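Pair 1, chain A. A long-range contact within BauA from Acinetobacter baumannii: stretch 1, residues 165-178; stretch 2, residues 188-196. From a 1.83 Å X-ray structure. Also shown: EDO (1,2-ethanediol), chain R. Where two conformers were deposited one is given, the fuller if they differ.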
# COMPACT_ATOMS: atom_id res chain seq x y z
N THR A 165 -29.70 19.94 13.43
CA THR A 165 -30.37 19.10 12.45
C THR A 165 -30.60 19.88 11.15
O THR A 165 -30.48 21.11 11.10
CB THR A 165 -31.69 18.54 12.99
OG1 THR A 165 -32.51 19.65 13.36
CG2 THR A 165 -31.47 17.60 14.16
N LYS A 166 -30.90 19.12 10.09
CA LYS A 166 -31.17 19.68 8.75
C LYS A 166 -32.66 20.05 8.62
O LYS A 166 -33.53 19.23 8.93
CB LYS A 166 -30.86 18.64 7.68
CG LYS A 166 -29.39 18.31 7.45
CD LYS A 166 -29.22 17.05 6.60
CE LYS A 166 -27.81 16.86 6.09
NZ LYS A 166 -27.69 15.62 5.28
N TYR A 167 -32.92 21.22 8.04
CA TYR A 167 -34.27 21.61 7.63
C TYR A 167 -34.26 21.95 6.12
O TYR A 167 -33.20 22.18 5.52
CB TYR A 167 -34.75 22.78 8.49
CG TYR A 167 -34.80 22.48 9.97
CD1 TYR A 167 -35.77 21.64 10.50
CD2 TYR A 167 -33.83 22.97 10.83
CE1 TYR A 167 -35.81 21.34 11.86
CE2 TYR A 167 -33.86 22.69 12.18
CZ TYR A 167 -34.84 21.87 12.70
OH TYR A 167 -34.84 21.58 14.04
N ALA A 168 -35.46 22.01 5.53
CA ALA A 168 -35.61 22.19 4.08
C ALA A 168 -35.15 23.58 3.66
O ALA A 168 -35.63 24.59 4.18
CB ALA A 168 -37.03 21.94 3.67
N ALA A 169 -34.23 23.62 2.70
CA ALA A 169 -33.90 24.84 1.97
C ALA A 169 -35.08 25.25 1.06
O ALA A 169 -36.00 24.46 0.80
CB ALA A 169 -32.63 24.64 1.18
N ASP A 170 -35.00 26.47 0.54
CA ASP A 170 -36.09 27.08 -0.26
C ASP A 170 -36.33 26.28 -1.55
O ASP A 170 -37.47 25.89 -1.83
CB ASP A 170 -35.77 28.54 -0.56
CG ASP A 170 -36.05 29.47 0.61
OD1 ASP A 170 -36.98 29.15 1.40
OD2 ASP A 170 -35.32 30.46 0.76
N GLU A 171 -35.23 25.89 -2.21
CA GLU A 171 -35.29 25.14 -3.47
C GLU A 171 -35.40 23.65 -3.19
O GLU A 171 -34.66 23.10 -2.38
CB GLU A 171 -34.05 25.45 -4.32
CG GLU A 171 -34.15 26.79 -5.04
CD GLU A 171 -35.55 27.12 -5.52
OE1 GLU A 171 -36.03 26.43 -6.44
OE2 GLU A 171 -36.21 27.99 -4.91
N PRO A 172 -36.30 22.94 -3.91
CA PRO A 172 -36.47 21.50 -3.72
C PRO A 172 -35.13 20.77 -3.95
O PRO A 172 -34.31 21.22 -4.73
CB PRO A 172 -37.53 21.10 -4.75
CG PRO A 172 -38.25 22.40 -5.06
CD PRO A 172 -37.19 23.48 -4.94
N PHE A 173 -34.91 19.69 -3.20
CA PHE A 173 -33.61 19.06 -3.10
C PHE A 173 -33.79 17.56 -3.00
O PHE A 173 -34.66 17.08 -2.26
CB PHE A 173 -32.87 19.58 -1.87
CG PHE A 173 -31.54 18.91 -1.64
CD1 PHE A 173 -30.44 19.27 -2.40
CD2 PHE A 173 -31.36 18.03 -0.59
CE1 PHE A 173 -29.19 18.75 -2.13
CE2 PHE A 173 -30.11 17.49 -0.33
CZ PHE A 173 -29.03 17.84 -1.11
N ALA A 174 -32.99 16.81 -3.75
CA ALA A 174 -32.96 15.37 -3.62
C ALA A 174 -31.59 14.84 -4.03
O ALA A 174 -31.11 15.12 -5.13
CB ALA A 174 -34.07 14.74 -4.42
N ARG A 175 -30.91 14.17 -3.09
CA ARG A 175 -29.56 13.71 -3.32
C ARG A 175 -29.47 12.25 -2.88
O ARG A 175 -29.98 11.88 -1.84
CB ARG A 175 -28.54 14.60 -2.61
CG ARG A 175 -27.11 14.05 -2.64
CD ARG A 175 -26.16 14.95 -1.89
NE ARG A 175 -25.99 16.18 -2.61
CZ ARG A 175 -25.52 17.31 -2.11
NH1 ARG A 175 -25.10 17.36 -0.85
NH2 ARG A 175 -25.50 18.39 -2.87
N LEU A 176 -28.93 11.40 -3.77
CA LEU A 176 -28.59 10.05 -3.44
C LEU A 176 -27.06 9.91 -3.42
O LEU A 176 -26.38 10.33 -4.35
CB LEU A 176 -29.21 9.10 -4.47
CG LEU A 176 -28.74 7.65 -4.35
CD1 LEU A 176 -29.28 7.01 -3.09
CD2 LEU A 176 -29.16 6.85 -5.58
N THR A 177 -26.56 9.24 -2.38
CA THR A 177 -25.14 8.93 -2.22
C THR A 177 -24.99 7.42 -1.97
O THR A 177 -25.70 6.84 -1.16
CB THR A 177 -24.52 9.73 -1.06
OG1 THR A 177 -24.79 11.12 -1.23
CG2 THR A 177 -23.02 9.54 -0.96
N THR A 178 -24.10 6.77 -2.72
CA THR A 178 -23.74 5.39 -2.43
C THR A 178 -22.34 5.38 -1.80
O THR A 178 -21.52 6.25 -2.08
CB THR A 178 -23.79 4.48 -3.66
OG1 THR A 178 -22.90 5.03 -4.63
CG2 THR A 178 -25.20 4.32 -4.20
N GLY A 188 -26.08 3.30 1.28
CA GLY A 188 -26.60 4.43 0.58
C GLY A 188 -27.27 5.39 1.54
O GLY A 188 -27.72 4.98 2.63
N HIS A 189 -27.42 6.62 1.06
CA HIS A 189 -27.98 7.70 1.82
C HIS A 189 -28.81 8.58 0.87
O HIS A 189 -28.29 9.08 -0.12
CB HIS A 189 -26.85 8.50 2.48
CG HIS A 189 -27.28 9.79 3.08
ND1 HIS A 189 -26.45 10.89 3.12
CD2 HIS A 189 -28.43 10.14 3.72
CE1 HIS A 189 -27.08 11.89 3.72
NE2 HIS A 189 -28.27 11.43 4.15
N VAL A 190 -30.09 8.76 1.22
CA VAL A 190 -30.98 9.66 0.53
C VAL A 190 -31.27 10.86 1.43
O VAL A 190 -31.48 10.70 2.63
CB VAL A 190 -32.28 8.94 0.14
CG1 VAL A 190 -33.37 9.92 -0.25
CG2 VAL A 190 -32.04 7.92 -0.96
N ASP A 191 -31.20 12.06 0.82
CA ASP A 191 -31.45 13.32 1.49
C ASP A 191 -32.41 14.12 0.59
O ASP A 191 -32.05 14.44 -0.54
CB ASP A 191 -30.15 14.08 1.72
CG ASP A 191 -30.29 15.32 2.60
OD1 ASP A 191 -31.43 15.60 3.05
OD2 ASP A 191 -29.26 15.97 2.87
N VAL A 192 -33.63 14.38 1.08
CA VAL A 192 -34.66 15.06 0.26
C VAL A 192 -35.31 16.17 1.07
O VAL A 192 -35.61 15.99 2.25
CB VAL A 192 -35.72 14.07 -0.25
CG1 VAL A 192 -35.11 12.99 -1.13
CG2 VAL A 192 -36.52 13.44 0.87
N GLY A 193 -35.49 17.34 0.44
CA GLY A 193 -36.17 18.45 1.07
C GLY A 193 -37.10 19.17 0.11
O GLY A 193 -36.84 19.25 -1.10
N ARG A 194 -38.16 19.76 0.67
CA ARG A 194 -39.06 20.62 -0.06
C ARG A 194 -39.80 21.50 0.95
O ARG A 194 -40.09 21.07 2.07
CB ARG A 194 -40.06 19.78 -0.86
CG ARG A 194 -40.98 20.59 -1.77
CD ARG A 194 -41.95 19.69 -2.50
NE ARG A 194 -41.33 19.07 -3.66
CZ ARG A 194 -41.10 19.69 -4.81
NH1 ARG A 194 -41.51 20.93 -4.99
NH2 ARG A 194 -40.44 19.08 -5.77
N ARG A 195 -40.11 22.73 0.53
CA ARG A 195 -40.93 23.65 1.32
C ARG A 195 -42.31 23.80 0.68
O ARG A 195 -42.48 23.53 -0.52
CB ARG A 195 -40.20 24.98 1.47
CG ARG A 195 -38.89 24.85 2.25
CD ARG A 195 -38.37 26.16 2.78
NE ARG A 195 -39.17 26.62 3.90
CZ ARG A 195 -39.06 26.19 5.15
NH1 ARG A 195 -39.93 26.59 6.06
NH2 ARG A 195 -38.10 25.33 5.48
N PHE A 196 -43.31 24.13 1.51
CA PHE A 196 -44.72 24.15 1.12
C PHE A 196 -45.37 25.43 1.63
O PHE A 196 -44.84 26.09 2.55
CB PHE A 196 -45.47 22.95 1.68
CG PHE A 196 -44.92 21.61 1.27
CD1 PHE A 196 -43.89 21.03 1.98
CD2 PHE A 196 -45.40 20.97 0.13
CE1 PHE A 196 -43.37 19.80 1.59
CE2 PHE A 196 -44.89 19.73 -0.24
CZ PHE A 196 -43.87 19.15 0.48
C1 EDO R . -19.62 4.01 -4.25
O1 EDO R . -20.43 2.87 -3.94
C2 EDO R . -18.31 3.59 -4.90
O2 EDO R . -18.51 2.45 -5.73
O HOH W 1 -39.09 23.91 -1.90
O HOH W 2 -27.09 11.82 -0.08

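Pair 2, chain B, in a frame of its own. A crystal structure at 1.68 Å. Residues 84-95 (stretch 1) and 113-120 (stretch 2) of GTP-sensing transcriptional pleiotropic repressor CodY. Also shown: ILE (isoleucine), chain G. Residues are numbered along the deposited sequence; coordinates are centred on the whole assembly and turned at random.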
# COMPACT_ATOMS: atom_id res chain seq x y z
N ASN B 84 -27.96 0.03 -16.89
CA ASN B 84 -28.30 1.20 -17.70
C ASN B 84 -27.31 2.33 -17.53
O ASN B 84 -27.00 2.96 -18.56
CB ASN B 84 -29.70 1.65 -17.46
CG ASN B 84 -30.76 0.70 -18.03
OD1 ASN B 84 -31.97 0.89 -17.70
ND2 ASN B 84 -30.36 -0.28 -18.87
N VAL B 85 -26.78 2.58 -16.34
CA VAL B 85 -25.79 3.67 -16.21
C VAL B 85 -24.50 3.42 -17.00
O VAL B 85 -23.77 4.36 -17.39
CB VAL B 85 -25.57 4.16 -14.78
CG1 VAL B 85 -26.85 4.71 -14.16
CG2 VAL B 85 -24.90 3.06 -13.90
N LEU B 86 -24.14 2.12 -17.24
CA LEU B 86 -22.95 1.82 -17.92
C LEU B 86 -23.09 2.01 -19.46
O LEU B 86 -22.09 1.95 -20.18
CB LEU B 86 -22.53 0.37 -17.60
CG LEU B 86 -22.22 0.18 -16.11
CD1 LEU B 86 -22.03 -1.36 -15.87
CD2 LEU B 86 -20.96 0.88 -15.65
N LYS B 87 -24.31 2.24 -19.93
CA LYS B 87 -24.59 2.54 -21.36
C LYS B 87 -24.25 4.00 -21.66
O LYS B 87 -24.14 4.32 -22.84
CB LYS B 87 -26.08 2.38 -21.69
CG LYS B 87 -26.61 0.97 -21.54
CD LYS B 87 -28.09 0.87 -21.63
CE LYS B 87 -28.53 -0.57 -21.45
NZ LYS B 87 -29.91 -0.80 -21.84
N ILE B 88 -24.03 4.80 -20.63
CA ILE B 88 -23.65 6.25 -20.74
C ILE B 88 -22.12 6.34 -20.71
O ILE B 88 -21.51 6.02 -19.71
CB ILE B 88 -24.31 7.04 -19.57
CG1 ILE B 88 -25.89 7.01 -19.62
CG2 ILE B 88 -23.82 8.51 -19.48
CD1 ILE B 88 -26.66 7.38 -18.39
N ASP B 89 -21.48 6.78 -21.80
CA ASP B 89 -19.99 6.85 -21.83
C ASP B 89 -19.37 8.23 -21.64
O ASP B 89 -18.19 8.33 -21.49
CB ASP B 89 -19.42 6.22 -23.11
CG ASP B 89 -19.60 7.09 -24.35
OD1 ASP B 89 -20.61 7.83 -24.49
OD2 ASP B 89 -18.70 7.02 -25.20
N GLU B 90 -20.20 9.25 -21.67
CA GLU B 90 -19.83 10.66 -21.39
C GLU B 90 -20.88 11.25 -20.50
O GLU B 90 -21.99 10.79 -20.51
CB GLU B 90 -19.91 11.50 -22.68
CG GLU B 90 -19.22 11.00 -23.86
CD GLU B 90 -19.19 12.10 -24.90
OE1 GLU B 90 -18.09 12.61 -25.13
OE2 GLU B 90 -20.29 12.47 -25.42
N THR B 91 -20.55 12.35 -19.79
CA THR B 91 -21.52 12.99 -19.01
C THR B 91 -22.85 13.18 -19.73
O THR B 91 -22.96 13.69 -20.88
CB THR B 91 -20.99 14.29 -18.41
OG1 THR B 91 -19.87 14.03 -17.58
CG2 THR B 91 -22.08 15.00 -17.59
N LEU B 92 -23.89 12.75 -19.06
CA LEU B 92 -25.26 12.96 -19.47
C LEU B 92 -25.88 13.98 -18.57
O LEU B 92 -26.14 13.76 -17.35
CB LEU B 92 -26.02 11.64 -19.42
CG LEU B 92 -27.46 11.78 -19.90
CD1 LEU B 92 -27.61 12.23 -21.38
CD2 LEU B 92 -28.17 10.45 -19.73
N GLU B 93 -26.14 15.20 -19.12
CA GLU B 93 -26.63 16.25 -18.22
C GLU B 93 -28.06 16.52 -18.37
O GLU B 93 -28.58 16.52 -19.48
CB GLU B 93 -25.85 17.54 -18.26
CG GLU B 93 -25.76 18.27 -19.52
CD GLU B 93 -25.66 19.80 -19.31
OE1 GLU B 93 -25.44 20.45 -18.23
OE2 GLU B 93 -25.88 20.40 -20.32
N ASN B 94 -28.71 16.80 -17.25
CA ASN B 94 -30.09 17.25 -17.22
C ASN B 94 -31.07 16.35 -17.88
O ASN B 94 -31.91 16.76 -18.62
CB ASN B 94 -30.21 18.73 -17.80
CG ASN B 94 -29.50 19.71 -16.97
OD1 ASN B 94 -28.76 20.62 -17.48
ND2 ASN B 94 -29.71 19.59 -15.68
N LEU B 95 -30.94 15.04 -17.62
CA LEU B 95 -31.91 14.15 -17.99
C LEU B 95 -33.19 14.54 -17.19
O LEU B 95 -33.13 14.81 -15.96
CB LEU B 95 -31.36 12.72 -17.55
CG LEU B 95 -32.17 11.55 -17.91
CD1 LEU B 95 -32.19 11.38 -19.41
CD2 LEU B 95 -31.47 10.32 -17.27
N LYS B 113 -37.68 15.99 -12.07
CA LYS B 113 -36.33 16.19 -11.62
C LYS B 113 -35.32 16.29 -12.78
O LYS B 113 -35.59 15.92 -13.90
CB LYS B 113 -35.92 14.97 -10.74
CG LYS B 113 -36.81 14.97 -9.51
CD LYS B 113 -36.40 13.87 -8.53
CE LYS B 113 -35.23 14.29 -7.72
NZ LYS B 113 -34.83 13.34 -6.61
N TYR B 114 -34.19 16.91 -12.46
CA TYR B 114 -33.04 16.96 -13.34
C TYR B 114 -32.03 16.03 -12.78
O TYR B 114 -31.67 16.18 -11.61
CB TYR B 114 -32.42 18.38 -13.34
CG TYR B 114 -33.42 19.44 -13.88
CD1 TYR B 114 -33.49 19.68 -15.24
CD2 TYR B 114 -34.24 20.14 -13.05
CE1 TYR B 114 -34.40 20.61 -15.74
CE2 TYR B 114 -35.17 21.09 -13.52
CZ TYR B 114 -35.25 21.29 -14.89
OH TYR B 114 -36.12 22.30 -15.39
N THR B 115 -31.56 15.15 -13.62
CA THR B 115 -30.54 14.18 -13.23
C THR B 115 -29.31 14.22 -14.16
O THR B 115 -29.46 14.23 -15.40
CB THR B 115 -31.19 12.76 -13.22
OG1 THR B 115 -32.26 12.79 -12.26
CG2 THR B 115 -30.05 11.72 -12.83
N THR B 116 -28.14 14.31 -13.56
CA THR B 116 -26.90 14.24 -14.25
C THR B 116 -26.13 12.96 -13.89
O THR B 116 -26.01 12.62 -12.69
CB THR B 116 -26.11 15.50 -13.94
OG1 THR B 116 -26.83 16.62 -14.57
CG2 THR B 116 -24.66 15.43 -14.46
N VAL B 117 -25.62 12.32 -14.90
CA VAL B 117 -24.89 11.02 -14.77
C VAL B 117 -23.49 11.15 -15.33
O VAL B 117 -23.27 11.48 -16.56
CB VAL B 117 -25.67 9.91 -15.47
CG1 VAL B 117 -24.97 8.54 -15.22
CG2 VAL B 117 -27.14 9.89 -15.03
N VAL B 118 -22.54 10.99 -14.41
CA VAL B 118 -21.14 11.20 -14.71
C VAL B 118 -20.37 9.90 -14.58
O VAL B 118 -20.29 9.38 -13.42
CB VAL B 118 -20.49 12.24 -13.83
CG1 VAL B 118 -19.04 12.49 -14.27
CG2 VAL B 118 -21.35 13.51 -13.84
N PRO B 119 -19.77 9.44 -15.69
CA PRO B 119 -18.90 8.24 -15.55
C PRO B 119 -17.72 8.49 -14.64
O PRO B 119 -17.08 9.55 -14.64
CB PRO B 119 -18.44 7.96 -16.98
CG PRO B 119 -19.57 8.48 -17.85
CD PRO B 119 -20.05 9.72 -17.12
N ILE B 120 -17.35 7.48 -13.83
CA ILE B 120 -16.18 7.55 -12.99
C ILE B 120 -15.15 6.64 -13.64
O ILE B 120 -15.37 5.41 -13.79
CB ILE B 120 -16.46 7.08 -11.55
CG1 ILE B 120 -17.46 7.99 -10.84
CG2 ILE B 120 -15.18 6.93 -10.78
CD1 ILE B 120 -18.02 7.62 -9.45
N ILE G . -34.53 7.99 -7.75
CA ILE G . -33.28 8.80 -7.90
C ILE G . -33.45 10.12 -7.20
O ILE G . -34.44 10.80 -7.45
CB ILE G . -32.94 8.97 -9.36
CG1 ILE G . -32.60 7.60 -9.96
CG2 ILE G . -31.72 9.81 -9.52
CD1 ILE G . -31.22 7.07 -9.62
OXT ILE G . -32.63 10.41 -6.35

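Both contacts are built from two antiparallel strands preceded by a segment that bends back over the second strand. The strand axes run at 177° in pair 1 and 166° in pair 2, approaching to 4.5 Å and 4.2 Å, and fourteen central residues superpose with an RMSD of 0.9 Å. The common anchor is one hydrogen-bonded pair: A:Phe173 with A:Gly193 matches B:Leu92 with B:Val117. In pair 1, A:Phe173 N donates to A:Gly193 O at 2.9 Å and A:Gly193 N to A:Phe173 O at 2.8 Å; in pair 2, B:Leu92 N to B:Val117 O and B:Val117 N to B:Leu92 O both measure 2.9 Å.

Beyond this anchor the ladders part. Pair 1 keeps strict alternation, so A:Arg175 pairs with A:Asp191 (A:Arg175 N to A:Asp191 O, 2.8 Å) and A:Thr177 with A:His189 (A:His189 N to A:Thr177 O, 2.8 Å). Pair 2 inserts a beta bulge, and the next bridge joins B:Leu95 to B:Thr115, with B:Leu95 N to B:Thr115 O at 2.8 Å. B:Asn94, which overlies A:Arg175, adopts positive phi (56°), and its backbone N turns to a side chain instead, donating to B:Thr116 OG1 at 3.3 Å. A threonine hydroxyl thus takes up an amide that the regular ladder would pair with a carbonyl.

The most instructive position is A:Gly193, matched by B:Val117. In pair 1 the preceding segment lies close over the glycine: an ideal CB there would sit 3.7 Å from A:Ala168 CA, and A:Ala168 CB reaches A:Arg194 O at 3.6 Å. In pair 2 the same strand position carries a valine, the residue most covered by the opposite stretch, and the preceding segment meets it with side chains. B:Ile88 CD1 packs on B:Val117 CG1 at 3.8 Å, and B:Val85 CG1 approaches B:Val117 CG1 at 4.4 Å. One design brings backbone and a small methyl to a glycine; the other fills the space with branched aliphatics.

Two residues further on, A:Arg195 matches B:Pro119, and again the chemistry changes while the job of holding the incoming segment remains. The arginine does it with polarity: its NH2 donates to A:Ala168 O at 2.9 Å, while water 1 bridges A:Arg195 N (2.9 Å) and A:Asp170 O (2.6 Å). The proline, which has no backbone N-H to offer, packs its ring against main chain, with B:Pro119 CG 3.6 Å from B:Ile88 O and B:Pro119 CD 3.8 Å from B:Glu90 C.

The position of A:Asp191 and B:Thr115 supplies a last contrast. A:Asp191 OD2 accepts from A:Lys166 NZ at 2.9 Å in a salt bridge, tying the start of the leading segment to the strand, and also lies 3.6 Å from A:Phe173 CE2. B:Thr115 makes no such charged link; its CB lies 4.3 Å from B:Leu95 CB. The lesson is that the anchor pair is common to both backbones, while the covering segment can be secured by charge and close backbone packing or by aliphatic contact.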